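Local coordinates for protein bile salt hydrolase/transferase (Clostridium perfringens, PDB 2BJF) that hydrolyses the amide bond of glycine- and taurine-conjugated bile salts, releasing bile acid and glycine or taurine, and also has bile acid acyltransferase activity, at residues 26-37 with 49-60. Residues are numbered along the deposited sequence; the frame is centred on the assembly and turned at random.
With DXC ((3alpha,5beta,12alpha)-3,12-dihydroxycholan-24-oic acid), chain B.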
loop_
_atom_site.group_PDB
_atom_site.type_symbol
_atom_site.label_atom_id
_atom_site.label_comp_id
_atom_site.label_asym_id
_atom_site.label_seq_id
_atom_site.Cartn_x
_atom_site.Cartn_y
_atom_site.Cartn_z
ATOM N N PHE A 26 31.284 -14.098 0.115
ATOM C CA PHE A 26 32.503 -13.411 0.549
ATOM C C PHE A 26 33.516 -14.350 1.209
ATOM O O PHE A 26 34.244 -13.956 2.124
ATOM C CB PHE A 26 32.201 -12.150 1.391
ATOM C CG PHE A 26 31.477 -12.407 2.691
ATOM C CD1 PHE A 26 32.163 -12.363 3.902
ATOM C CD2 PHE A 26 30.104 -12.638 2.713
ATOM C CE1 PHE A 26 31.500 -12.573 5.111
ATOM C CE2 PHE A 26 29.431 -12.856 3.915
ATOM C CZ PHE A 26 30.131 -12.821 5.117
ATOM N N ASN A 27 33.570 -15.585 0.706
ATOM C CA ASN A 27 34.449 -16.634 1.239
ATOM C C ASN A 27 34.362 -16.726 2.760
ATOM O O ASN A 27 35.379 -16.822 3.454
ATOM C CB ASN A 27 35.900 -16.418 0.788
ATOM C CG ASN A 27 36.072 -16.535 -0.716
ATOM O OD1 ASN A 27 35.408 -17.339 -1.374
ATOM N ND2 ASN A 27 36.980 -15.738 -1.267
ATOM N N GLN A 28 33.133 -16.690 3.264
ATOM C CA GLN A 28 32.890 -16.607 4.698
ATOM C C GLN A 28 33.138 -17.913 5.440
ATOM O O GLN A 28 32.942 -19.007 4.903
ATOM C CB GLN A 28 31.477 -16.092 4.999
ATOM C CG GLN A 28 30.335 -16.918 4.413
ATOM C CD GLN A 28 29.818 -16.372 3.095
ATOM O OE1 GLN A 28 30.589 -16.032 2.196
ATOM N NE2 GLN A 28 28.497 -16.291 2.972
ATOM N N SER A 29 33.587 -17.767 6.681
ATOM C CA SER A 29 33.646 -18.856 7.641
ATOM C C SER A 29 33.334 -18.255 9.004
ATOM O O SER A 29 33.323 -17.030 9.161
ATOM C CB SER A 29 35.031 -19.510 7.641
ATOM O OG SER A 29 36.030 -18.599 8.064
ATOM N N ILE A 30 33.057 -19.111 9.980
ATOM C CA ILE A 30 32.877 -18.652 11.347
ATOM C C ILE A 30 34.260 -18.622 11.994
ATOM O O ILE A 30 34.938 -19.650 12.087
ATOM C CB ILE A 30 31.881 -19.529 12.146
ATOM C CG1 ILE A 30 30.504 -19.558 11.467
ATOM C CG2 ILE A 30 31.727 -19.001 13.565
ATOM C CD1 ILE A 30 30.362 -20.590 10.354
ATOM N N ILE A 31 34.673 -17.429 12.414
ATOM C CA ILE A 31 36.038 -17.183 12.880
ATOM C C ILE A 31 36.091 -16.964 14.388
ATOM O O ILE A 31 35.362 -16.130 14.931
ATOM C CB ILE A 31 36.666 -15.959 12.154
ATOM C CG1 ILE A 31 36.657 -16.166 10.635
ATOM C CG2 ILE A 31 38.086 -15.683 12.656
ATOM C CD1 ILE A 31 36.991 -14.915 9.841
ATOM N N PHE A 32 36.960 -17.725 15.050
ATOM C CA PHE A 32 37.251 -17.544 16.468
ATOM C C PHE A 32 38.651 -16.965 16.642
ATOM O O PHE A 32 39.622 -17.494 16.095
ATOM C CB PHE A 32 37.134 -18.873 17.228
ATOM C CG PHE A 32 37.621 -18.804 18.654
ATOM C CD1 PHE A 32 36.804 -18.290 19.658
ATOM C CD2 PHE A 32 38.897 -19.253 18.993
ATOM C CE1 PHE A 32 37.247 -18.220 20.976
ATOM C CE2 PHE A 32 39.352 -19.185 20.310
ATOM C CZ PHE A 32 38.524 -18.668 21.304
ATOM N N ILE A 33 38.741 -15.877 17.406
ATOM C CA ILE A 33 40.026 -15.272 17.752
ATOM C C ILE A 33 40.173 -15.250 19.275
ATOM O O ILE A 33 39.330 -14.676 19.966
ATOM C CB ILE A 33 40.174 -13.830 17.191
ATOM C CG1 ILE A 33 39.812 -13.778 15.700
ATOM C CG2 ILE A 33 41.594 -13.311 17.422
ATOM C CD1 ILE A 33 39.748 -12.368 15.120
ATOM N N PRO A 34 41.239 -15.883 19.803
ATOM C CA PRO A 34 41.462 -15.909 21.250
ATOM C C PRO A 34 41.961 -14.568 21.793
ATOM O O PRO A 34 42.228 -13.646 21.017
ATOM C CB PRO A 34 42.539 -16.986 21.415
ATOM C CG PRO A 34 43.293 -16.956 20.135
ATOM C CD PRO A 34 42.288 -16.614 19.069
ATOM N N ARG A 35 42.076 -14.473 23.117
ATOM C CA ARG A 35 42.628 -13.291 23.782
ATOM C C ARG A 35 44.091 -13.090 23.408
ATOM O O ARG A 35 44.788 -14.056 23.076
ATOM C CB ARG A 35 42.550 -13.441 25.304
ATOM C CG ARG A 35 41.161 -13.591 25.889
ATOM C CD ARG A 35 41.268 -14.222 27.267
ATOM N NE ARG A 35 39.974 -14.385 27.923
ATOM C CZ ARG A 35 39.762 -15.160 28.985
ATOM N NH1 ARG A 35 40.758 -15.860 29.518
ATOM N NH2 ARG A 35 38.549 -15.240 29.514
ATOM N N ASN A 36 44.547 -11.839 23.467
ATOM C CA ASN A 36 45.958 -11.489 23.257
ATOM C C ASN A 36 46.519 -11.950 21.902
ATOM O O ASN A 36 47.700 -12.290 21.786
ATOM C CB ASN A 36 46.814 -12.006 24.428
ATOM C CG ASN A 36 48.182 -11.348 24.497
ATOM O OD1 ASN A 36 49.208 -12.031 24.497
ATOM N ND2 ASN A 36 48.205 -10.020 24.558
ATOM N N PHE A 37 45.663 -11.956 20.881
ATOM C CA PHE A 37 46.086 -12.328 19.531
ATOM C C PHE A 37 46.329 -11.092 18.674
ATOM O O PHE A 37 45.441 -10.254 18.507
ATOM C CB PHE A 37 45.071 -13.258 18.853
ATOM C CG PHE A 37 45.562 -13.838 17.553
ATOM C CD1 PHE A 37 46.286 -15.028 17.537
ATOM C CD2 PHE A 37 45.314 -13.189 16.345
ATOM C CE1 PHE A 37 46.751 -15.565 16.338
ATOM C CE2 PHE A 37 45.778 -13.716 15.143
ATOM C CZ PHE A 37 46.495 -14.908 15.139
ATOM N N THR A 49 45.672 -5.984 18.637
ATOM C CA THR A 49 45.805 -7.099 19.569
ATOM C C THR A 49 44.541 -7.190 20.414
ATOM O O THR A 49 44.173 -6.235 21.101
ATOM C CB THR A 49 47.058 -6.959 20.467
ATOM O OG1 THR A 49 48.225 -6.818 19.646
ATOM C CG2 THR A 49 47.224 -8.184 21.357
ATOM N N THR A 50 43.874 -8.341 20.347
ATOM C CA THR A 50 42.602 -8.542 21.038
ATOM C C THR A 50 42.773 -8.530 22.553
ATOM O O THR A 50 43.710 -9.123 23.087
ATOM C CB THR A 50 41.917 -9.868 20.620
ATOM O OG1 THR A 50 42.782 -10.973 20.908
ATOM C CG2 THR A 50 41.577 -9.862 19.131
ATOM N N LYS A 51 41.874 -7.826 23.236
ATOM C CA LYS A 51 41.779 -7.905 24.689
ATOM C C LYS A 51 40.831 -9.046 25.043
ATOM O O LYS A 51 41.123 -9.861 25.920
ATOM C CB LYS A 51 41.287 -6.578 25.280
ATOM C CG LYS A 51 41.174 -6.568 26.800
ATOM C CD LYS A 51 40.595 -5.258 27.306
ATOM C CE LYS A 51 40.410 -5.288 28.814
ATOM N NZ LYS A 51 39.876 -3.998 29.331
ATOM N N TYR A 52 39.704 -9.100 24.337
ATOM C CA TYR A 52 38.698 -10.138 24.540
ATOM C C TYR A 52 38.649 -11.100 23.358
ATOM O O TYR A 52 38.922 -10.712 22.217
ATOM C CB TYR A 52 37.318 -9.509 24.759
ATOM C CG TYR A 52 37.259 -8.525 25.910
ATOM C CD1 TYR A 52 37.504 -8.940 27.221
ATOM C CD2 TYR A 52 36.952 -7.182 25.691
ATOM C CE1 TYR A 52 37.450 -8.043 28.282
ATOM C CE2 TYR A 52 36.893 -6.275 26.749
ATOM C CZ TYR A 52 37.145 -6.714 28.040
ATOM O OH TYR A 52 37.089 -5.825 29.090
ATOM N N ALA A 53 38.306 -12.355 23.644
ATOM C CA ALA A 53 38.113 -13.369 22.609
ATOM C C ALA A 53 36.875 -13.043 21.780
ATOM O O ALA A 53 35.896 -12.519 22.308
ATOM C CB ALA A 53 37.990 -14.748 23.232
ATOM N N VAL A 54 36.931 -13.358 20.488
ATOM C CA VAL A 54 35.892 -12.976 19.528
ATOM C C VAL A 54 35.405 -14.190 18.733
ATOM O O VAL A 54 36.200 -15.059 18.371
ATOM C CB VAL A 54 36.415 -11.884 18.546
ATOM C CG1 VAL A 54 35.375 -11.535 17.488
ATOM C CG2 VAL A 54 36.837 -10.625 19.304
ATOM N N LEU A 55 34.098 -14.242 18.474
ATOM C CA LEU A 55 33.511 -15.248 17.588
ATOM C C LEU A 55 32.461 -14.616 16.681
ATOM O O LEU A 55 31.578 -13.898 17.153
ATOM C CB LEU A 55 32.884 -16.395 18.390
ATOM C CG LEU A 55 32.259 -17.542 17.579
ATOM C CD1 LEU A 55 33.330 -18.377 16.889
ATOM C CD2 LEU A 55 31.378 -18.422 18.455
ATOM N N GLY A 56 32.560 -14.888 15.382
ATOM C CA GLY A 56 31.566 -14.399 14.428
ATOM C C GLY A 56 31.809 -14.800 12.989
ATOM O O GLY A 56 32.793 -15.472 12.675
ATOM N N MET A 57 30.896 -14.392 12.111
ATOM C CA MET A 57 31.036 -14.642 10.682
ATOM C C MET A 57 31.937 -13.591 10.056
ATOM O O MET A 57 31.775 -12.395 10.297
ATOM C CB MET A 57 29.672 -14.630 9.988
ATOM C CG MET A 57 29.684 -15.210 8.575
ATOM S SD MET A 57 29.766 -17.014 8.550
ATOM C CE MET A 57 28.074 -17.433 8.973
ATOM N N GLY A 58 32.886 -14.043 9.247
ATOM C CA GLY A 58 33.763 -13.133 8.529
ATOM C C GLY A 58 34.588 -13.855 7.491
ATOM O O GLY A 58 34.269 -14.977 7.099
ATOM N N THR A 59 35.654 -13.203 7.045
ATOM C CA THR A 59 36.586 -13.807 6.106
ATOM C C THR A 59 38.013 -13.354 6.399
ATOM O O THR A 59 38.230 -12.307 7.017
ATOM C CB THR A 59 36.199 -13.520 4.629
ATOM O OG1 THR A 59 37.029 -14.294 3.753
ATOM C CG2 THR A 59 36.330 -12.033 4.285
ATOM N N ILE A 60 38.976 -14.165 5.973
ATOM C CA ILE A 60 40.384 -13.817 6.113
ATOM C C ILE A 60 40.897 -13.352 4.752
ATOM O O ILE A 60 41.121 -14.159 3.846
ATOM C CB ILE A 60 41.218 -14.991 6.686
ATOM C CG1 ILE A 60 40.635 -15.444 8.032
ATOM C CG2 ILE A 60 42.679 -14.579 6.852
ATOM C CD1 ILE A 60 41.072 -16.829 8.479
HETATM C C1 DXC B . 36.083 -5.744 -1.013
HETATM C C2 DXC B . 36.252 -5.084 0.355
HETATM C C3 DXC B . 36.943 -5.991 1.390
HETATM C C4 DXC B . 36.314 -7.390 1.513
HETATM C C5 DXC B . 36.145 -7.999 0.120
HETATM C C6 DXC B . 35.402 -7.102 -0.872
HETATM C C7 DXC B . 37.027 -5.252 2.734
HETATM C C8 DXC B . 35.702 -5.202 3.498
HETATM C C9 DXC B . 34.975 -6.546 3.579
HETATM C C10 DXC B . 34.938 -7.282 2.222
HETATM C C11 DXC B . 33.518 -6.355 4.016
HETATM C C12 DXC B . 32.721 -7.651 4.177
HETATM C C13 DXC B . 32.724 -8.429 2.851
HETATM C C14 DXC B . 34.151 -8.606 2.309
HETATM C C15 DXC B . 33.209 -5.507 5.250
HETATM C C16 DXC B . 31.773 -5.916 5.596
HETATM C C17 DXC B . 31.381 -7.041 4.621
HETATM C C18 DXC B . 37.247 -8.314 2.296
HETATM C C19 DXC B . 30.256 -7.940 5.180
HETATM O O1 DXC B . 31.900 -7.788 1.865
HETATM O O2 DXC B . 35.286 -4.900 -1.852
HETATM C C20 DXC B . 33.308 -8.550 5.282
HETATM C C21 DXC B . 28.948 -7.159 5.358
HETATM C C22 DXC B . 28.417 -6.574 4.045
HETATM C C23 DXC B . 26.928 -6.314 4.086
HETATM O O3 DXC B . 26.253 -6.722 5.055
HETATM O O4 DXC B . 26.424 -5.690 3.128
HETATM C C24 DXC B . 29.985 -9.211 4.369
HETATM O O HOH W 1 46.064 -8.412 25.366
#
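The hydroxyl of T50 is gripped twice: OG1 donates to P34 O at 2.7 Å, in the carbonyl plane on a lone pair, and accepts the N-H of F37 (OG1 to N 3.0 Å, 166° at the hydrogen). The first torsion (chi1 59°) sets OG1 between its own backbone N and carbonyl carbon, which leaves CG2 to meet I33 CG2. Two backbone bonds, N36 N to T50 O and T50 N to F37 O, complete this end, both with the donor well above the carbonyl plane. Beyond it, 29-33 and 54-60 pair as antiparallel strands in one sheet of the Ntn-hydrolase fold; I31 N to G56 O is the shortest of their six backbone bonds, at 2.7 Å. On one face M57, bent at chi2 and chi3, lays SD 3.9 Å from I30 CG1, and L55 CD1 lies 3.7 Å from I30 CG2; Y289 and Y291 of strand 288-293 touch this side. On the other, I31 CD1 lies over the backbone of G58, 3.5 Å from G58 C, where a side chain would have stood. At the far end the F26 ring, part of the deoxycholate pocket, is sandwiched between Q28 CB, offset toward the rim, and deoxycholate C24, 3.5 Å above the centre of the opposite face.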